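Local coordinates for 23S rRNA (guanine(2535)-N(1))-methyltransferase (Streptomyces viridochromogenes, PDB 1O9G), which methylates N1 of guanine-2535 in 23S ribosomal RNA, using S-adenosyl-L-methionine as methyl donor, and thereby confers resistance to the orthosomycin antibiotic avilamycin, at residues Leu105-Glu109 and Ala131-Arg135; Gly61-Thr67 and Leu92-Leu97. The protein carries 3 engineered substitutions. Numbering follows the deposited sequence.

The two contacts follow one another along the chain: contact 2 closes with helix 87-98, and contact 1 opens on the next helix, 102-119. Contact 2 lies in the core, its centre about 8 Å from the centre of the chain, and joins the loop and start of helix 64-72 to helix 87-98 beside the sheet of the Rossmann-like methyltransferase fold. Contact 1 is peripheral, about 20 Å from that centre, and pairs helices 102-119 and 122-140. Their centres are 16 Å apart and they do not touch. Chemistry follows place: backbone fit and an amide hydrogen bond inside, a water-bridged salt bridge beside a leucine-leucine contact outside.

Contact 1 (Leu105-Glu109 and Ala131-Arg135); sequences LTARE and ARRLR
Both segments are regular helix, each taken from within a longer one, with phi/psi near -63/-42 throughout. Their axes run nearly antiparallel, 169° between N-to-C directions, and approach to 8.9 Å. Glu109 and Ala131 set the register, their CA atoms 5.3 Å apart; the small alanine lets the backbones close in here, with Glu109 CB 3.8 Å from Ala131 CB. At the other end Leu105 (chi1 m, chi2 t) lies along the partner helix, its CD1 3.7 Å from Arg135 CA and its CD2 4.2 Å from Leu134 CB. Polar groups line one flank. Glu109, extended with chi1 and chi2 both t, meets Arg135 (t, t, then chi3 38°) in a salt bridge: Arg135 NH2 donates almost straight to Glu109 OE1 at 3.2 Å, at the edge of the guanidinium, near its plane. A water bridges the same two side chains, donating to Glu109 OE1 at 2.7 Å and accepting from Arg135 NE at 2.8 Å. Thr106 OG1 packs 3.2 Å from Arg135 CD. Glu109 OE2 has a second partner in Arg113, one turn on. The pair is an antiparallel helical hairpin, helices 102-119 and 122-140 joined by a short turn. Leu105 also touches Leu138 of helix 122-140 and Val21, while Leu134 rests on Leu16, so the apolar side of the hairpin packs on the N-terminal loop, in the chain interval between sheet strands 77-84 and 147-151.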
loop_
_atom_site.group_PDB
_atom_site.type_symbol
_atom_site.label_atom_id
_atom_site.label_comp_id
_atom_site.label_asym_id
_atom_site.label_seq_id
_atom_site.Cartn_x
_atom_site.Cartn_y
_atom_site.Cartn_z
ATOM N N LEU A 105 9.414 -12.517 9.554
ATOM C CA LEU A 105 8.616 -12.408 10.769
ATOM C C LEU A 105 9.308 -13.108 11.926
ATOM O O LEU A 105 9.269 -12.612 13.039
ATOM C CB LEU A 105 7.197 -12.933 10.554
ATOM C CG LEU A 105 6.336 -11.936 9.789
ATOM C CD1 LEU A 105 5.123 -12.614 9.180
ATOM C CD2 LEU A 105 5.926 -10.772 10.668
ATOM N N THR A 106 9.974 -14.234 11.665
ATOM C CA THR A 106 10.743 -14.935 12.691
ATOM C C THR A 106 11.882 -14.046 13.177
ATOM O O THR A 106 12.114 -13.985 14.374
ATOM C CB THR A 106 11.254 -16.257 12.139
ATOM O OG1 THR A 106 10.154 -17.151 12.008
ATOM C CG2 THR A 106 12.197 -16.934 13.093
ATOM N N ALA A 107 12.568 -13.355 12.268
ATOM C CA ALA A 107 13.663 -12.459 12.623
ATOM C C ALA A 107 13.161 -11.290 13.477
ATOM O O ALA A 107 13.776 -10.936 14.469
ATOM C CB ALA A 107 14.379 -11.950 11.396
ATOM N N ARG A 108 12.027 -10.711 13.122
ATOM C CA ARG A 108 11.451 -9.628 13.894
ATOM C C ARG A 108 11.009 -10.081 15.270
ATOM O O ARG A 108 11.205 -9.352 16.259
ATOM C CB ARG A 108 10.309 -8.981 13.092
ATOM C CG ARG A 108 9.643 -7.778 13.729
ATOM C CD ARG A 108 10.541 -6.648 14.074
ATOM N NE ARG A 108 9.792 -5.403 14.197
ATOM C CZ ARG A 108 10.264 -4.271 14.685
ATOM N NH1 ARG A 108 11.490 -4.182 15.156
ATOM N NH2 ARG A 108 9.479 -3.215 14.698
ATOM N N GLU A 109 10.395 -11.246 15.336
ATOM C CA GLU A 109 9.962 -11.817 16.618
ATOM C C GLU A 109 11.184 -11.997 17.519
ATOM O O GLU A 109 11.127 -11.679 18.710
ATOM C CB GLU A 109 9.262 -13.175 16.443
ATOM C CG GLU A 109 8.762 -13.786 17.735
ATOM C CD GLU A 109 8.135 -15.161 17.569
ATOM O OE1 GLU A 109 7.906 -15.574 16.421
ATOM O OE2 GLU A 109 7.894 -15.811 18.606
ATOM N N ALA A 131 4.065 -10.823 16.244
ATOM C CA ALA A 131 4.861 -11.303 15.096
ATOM C C ALA A 131 4.633 -12.791 14.885
ATOM O O ALA A 131 4.551 -13.232 13.746
ATOM C CB ALA A 131 6.337 -11.021 15.302
ATOM N N ARG A 132 4.534 -13.553 15.978
ATOM C CA ARG A 132 4.241 -14.976 15.908
ATOM C C ARG A 132 2.873 -15.195 15.259
ATOM O O ARG A 132 2.759 -16.022 14.363
ATOM C CB ARG A 132 4.264 -15.617 17.298
ATOM C CG ARG A 132 3.734 -17.038 17.322
ATOM C CD ARG A 132 3.621 -17.628 18.728
ATOM N NE ARG A 132 2.732 -16.855 19.613
ATOM C CZ ARG A 132 1.393 -16.850 19.530
ATOM N NH1 ARG A 132 0.758 -17.546 18.586
ATOM N NH2 ARG A 132 0.673 -16.129 20.387
ATOM N N ARG A 133 1.851 -14.466 15.691
ATOM C CA ARG A 133 0.513 -14.624 15.129
ATOM C C ARG A 133 0.475 -14.262 13.637
ATOM O O ARG A 133 -0.150 -14.982 12.821
ATOM C CB ARG A 133 -0.533 -13.824 15.884
ATOM C CG ARG A 133 -0.856 -14.343 17.282
ATOM C CD ARG A 133 -2.047 -13.655 17.873
ATOM N NE ARG A 133 -1.738 -12.266 18.200
ATOM C CZ ARG A 133 -1.288 -11.835 19.373
ATOM N NH1 ARG A 133 -1.141 -12.650 20.408
ATOM N NH2 ARG A 133 -1.008 -10.555 19.535
ATOM N N LEU A 134 1.158 -13.197 13.273
ATOM C CA LEU A 134 1.208 -12.782 11.869
ATOM C C LEU A 134 1.887 -13.862 11.036
ATOM O O LEU A 134 1.469 -14.103 9.905
ATOM C CB LEU A 134 1.909 -11.411 11.693
ATOM C CG LEU A 134 1.144 -10.204 12.216
ATOM C CD1 LEU A 134 2.068 -8.976 12.165
ATOM C CD2 LEU A 134 -0.122 -9.982 11.412
ATOM N N ARG A 135 2.966 -14.443 11.540
ATOM C CA ARG A 135 3.655 -15.540 10.853
ATOM C C ARG A 135 2.748 -16.750 10.670
ATOM O O ARG A 135 2.729 -17.342 9.598
ATOM C CB ARG A 135 4.938 -15.957 11.550
ATOM C CG ARG A 135 5.684 -17.091 10.872
ATOM C CD ARG A 135 7.015 -17.483 11.488
ATOM N NE ARG A 135 7.011 -17.419 12.940
ATOM C CZ ARG A 135 6.429 -18.284 13.746
ATOM N NH1 ARG A 135 5.817 -19.360 13.268
ATOM N NH2 ARG A 135 6.496 -18.080 15.060
HETATM O O HOH W 1 7.306 -14.829 13.922
#

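Contact 2 (Gly61-Thr67 and Leu92-Leu97)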
loop_
_atom_site.group_PDB
_atom_site.type_symbol
_atom_site.label_atom_id
_atom_site.label_comp_id
_atom_site.label_asym_id
_atom_site.label_seq_id
_atom_site.Cartn_x
_atom_site.Cartn_y
_atom_site.Cartn_z
ATOM N N GLY A 61 6.615 5.057 0.134
ATOM C CA GLY A 61 7.051 5.635 1.378
ATOM C C GLY A 61 7.723 4.609 2.241
ATOM O O GLY A 61 8.603 3.899 1.774
ATOM N N SER A 62 7.279 4.529 3.487
ATOM C CA SER A 62 7.821 3.591 4.469
ATOM C C SER A 62 7.459 2.149 4.203
ATOM O O SER A 62 7.937 1.251 4.894
ATOM C CB SER A 62 7.277 3.949 5.855
ATOM O OG SER A 62 5.896 3.621 5.979
ATOM N N GLY A 63 6.554 1.900 3.249
ATOM C CA GLY A 63 6.110 0.562 2.936
ATOM C C GLY A 63 5.114 -0.022 3.922
ATOM O O GLY A 63 4.719 -1.195 3.764
ATOM N N TYR A 64 4.697 0.760 4.915
ATOM C CA TYR A 64 3.777 0.257 5.919
ATOM C C TYR A 64 2.467 -0.135 5.243
ATOM O O TYR A 64 1.898 -1.195 5.538
ATOM C CB TYR A 64 3.549 1.336 6.991
ATOM C CG TYR A 64 2.478 0.957 7.950
ATOM C CD1 TYR A 64 2.751 0.103 9.009
ATOM C CD2 TYR A 64 1.193 1.448 7.810
ATOM C CE1 TYR A 64 1.747 -0.302 9.881
ATOM C CE2 TYR A 64 0.176 1.077 8.693
ATOM C CZ TYR A 64 0.460 0.215 9.725
ATOM O OH TYR A 64 -0.522 -0.189 10.594
ATOM N N LEU A 65 1.928 0.736 4.395
ATOM C CA LEU A 65 0.652 0.494 3.760
ATOM C C LEU A 65 0.651 -0.803 2.944
ATOM O O LEU A 65 -0.235 -1.649 3.078
ATOM C CB LEU A 65 0.210 1.695 2.923
ATOM C CG LEU A 65 -1.066 1.575 2.104
ATOM C CD1 LEU A 65 -2.275 1.141 2.950
ATOM C CD2 LEU A 65 -1.343 2.914 1.405
ATOM N N LEU A 66 1.636 -0.963 2.095
ATOM C CA LEU A 66 1.716 -2.133 1.249
ATOM C C LEU A 66 1.901 -3.385 2.072
ATOM O O LEU A 66 1.343 -4.411 1.739
ATOM C CB LEU A 66 2.841 -1.966 0.213
ATOM C CG LEU A 66 2.967 -3.091 -0.814
ATOM C CD1 LEU A 66 1.730 -3.171 -1.688
ATOM C CD2 LEU A 66 4.175 -2.876 -1.648
ATOM N N THR A 67 2.642 -3.282 3.159
ATOM C CA THR A 67 2.917 -4.449 3.980
ATOM C C THR A 67 1.666 -4.870 4.759
ATOM O O THR A 67 1.365 -6.076 4.861
ATOM C CB THR A 67 4.089 -4.188 4.926
ATOM O OG1 THR A 67 5.278 -3.909 4.151
ATOM C CG2 THR A 67 4.411 -5.408 5.744
ATOM N N LEU A 92 13.535 1.807 4.883
ATOM C CA LEU A 92 12.525 1.375 5.832
ATOM C C LEU A 92 11.476 0.497 5.151
ATOM O O LEU A 92 11.044 -0.492 5.727
ATOM C CB LEU A 92 11.869 2.559 6.499
ATOM C CG LEU A 92 11.051 2.222 7.754
ATOM C CD1 LEU A 92 11.931 1.721 8.917
ATOM C CD2 LEU A 92 10.315 3.459 8.182
ATOM N N ALA A 93 11.097 0.828 3.916
ATOM C CA ALA A 93 10.160 0.008 3.156
ATOM C C ALA A 93 10.686 -1.406 2.989
ATOM O O ALA A 93 9.948 -2.375 3.086
ATOM C CB ALA A 93 9.803 0.612 1.805
ATOM N N ALA A 94 11.992 -1.524 2.801
ATOM C CA ALA A 94 12.598 -2.826 2.630
ATOM C C ALA A 94 12.482 -3.638 3.928
ATOM O O ALA A 94 12.250 -4.831 3.873
ATOM C CB ALA A 94 14.033 -2.696 2.208
ATOM N N LYS A 95 12.669 -3.011 5.089
ATOM C CA LYS A 95 12.477 -3.689 6.373
ATOM C C LYS A 95 11.040 -4.157 6.518
ATOM O O LYS A 95 10.783 -5.253 7.012
ATOM C CB LYS A 95 12.863 -2.801 7.573
ATOM C CG LYS A 95 14.335 -2.549 7.706
ATOM C CD LYS A 95 14.632 -1.784 8.995
ATOM C CE LYS A 95 14.699 -2.683 10.222
ATOM N NZ LYS A 95 15.447 -2.028 11.326
ATOM N N ASN A 96 10.091 -3.341 6.087
ATOM C CA ASN A 96 8.694 -3.754 6.166
ATOM C C ASN A 96 8.418 -4.901 5.210
ATOM O O ASN A 96 7.782 -5.873 5.591
ATOM C CB ASN A 96 7.714 -2.589 5.965
ATOM C CG ASN A 96 7.464 -1.809 7.226
ATOM O OD1 ASN A 96 7.327 -2.419 8.277
ATOM N ND2 ASN A 96 7.340 -0.470 7.145
ATOM N N LEU A 97 8.904 -4.816 3.976
ATOM C CA LEU A 97 8.665 -5.898 3.023
ATOM C C LEU A 97 9.313 -7.222 3.428
ATOM O O LEU A 97 8.861 -8.284 3.035
ATOM C CB LEU A 97 9.093 -5.553 1.605
ATOM C CG LEU A 97 8.235 -4.536 0.917
ATOM C CD1 LEU A 97 8.745 -4.457 -0.521
ATOM C CD2 LEU A 97 6.779 -4.799 0.904
#
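Leu92 opens the helical side, its CD2 resting 3.9 Å from Ser62 CB. Ala93 comes next and sits at the tightest point, where its CA is 4.1 Å from Gly63 CA. Ser62 O lies 3.1 Å from Ala93 CA in a CA-H...O contact, and Gly61 O is 3.5 Å from Ala93 CB. Gly63 has positive phi, and a CB placed on it would fall 2.9 Å from Ala93 CB, a clash; the absence of a side chain is what lets the helix come this close. One turn on, Asn96 supplies the direct hydrogen bond: its ND2 donates to Ser62 O at 2.9 Å, while its OD1 accepts from the backbone of His23, so the amide ties the loop to the N-terminal region as well. Its CB also lies 3.3 Å from Thr67 OG1, a hydroxyl that donates back to Gly63 O at 2.8 Å within its own helix. Leu97 finishes the walk, with CD2 4.1 Å from Leu66 CD2; both leucines also touch Ala82 of strand 77-84, packing the two helices against the sheet. Gly63 is the N-cap of helix 64-72, and Ser62 OG accepts from Tyr64 N at 3.3 Å in an ST turn that shapes the entry. Gly61-Gly63 belong to the glycine-bearing loop after the first strand of the Rossmann-like fold, which in related methyltransferases borders the S-adenosylmethionine pocket; Gly61 N donates to Asp84, at the end of the neighbouring strand. The chemistry implies a loop held largely through its backbone: its carbonyls meet alanine CH groups and one asparagine amide.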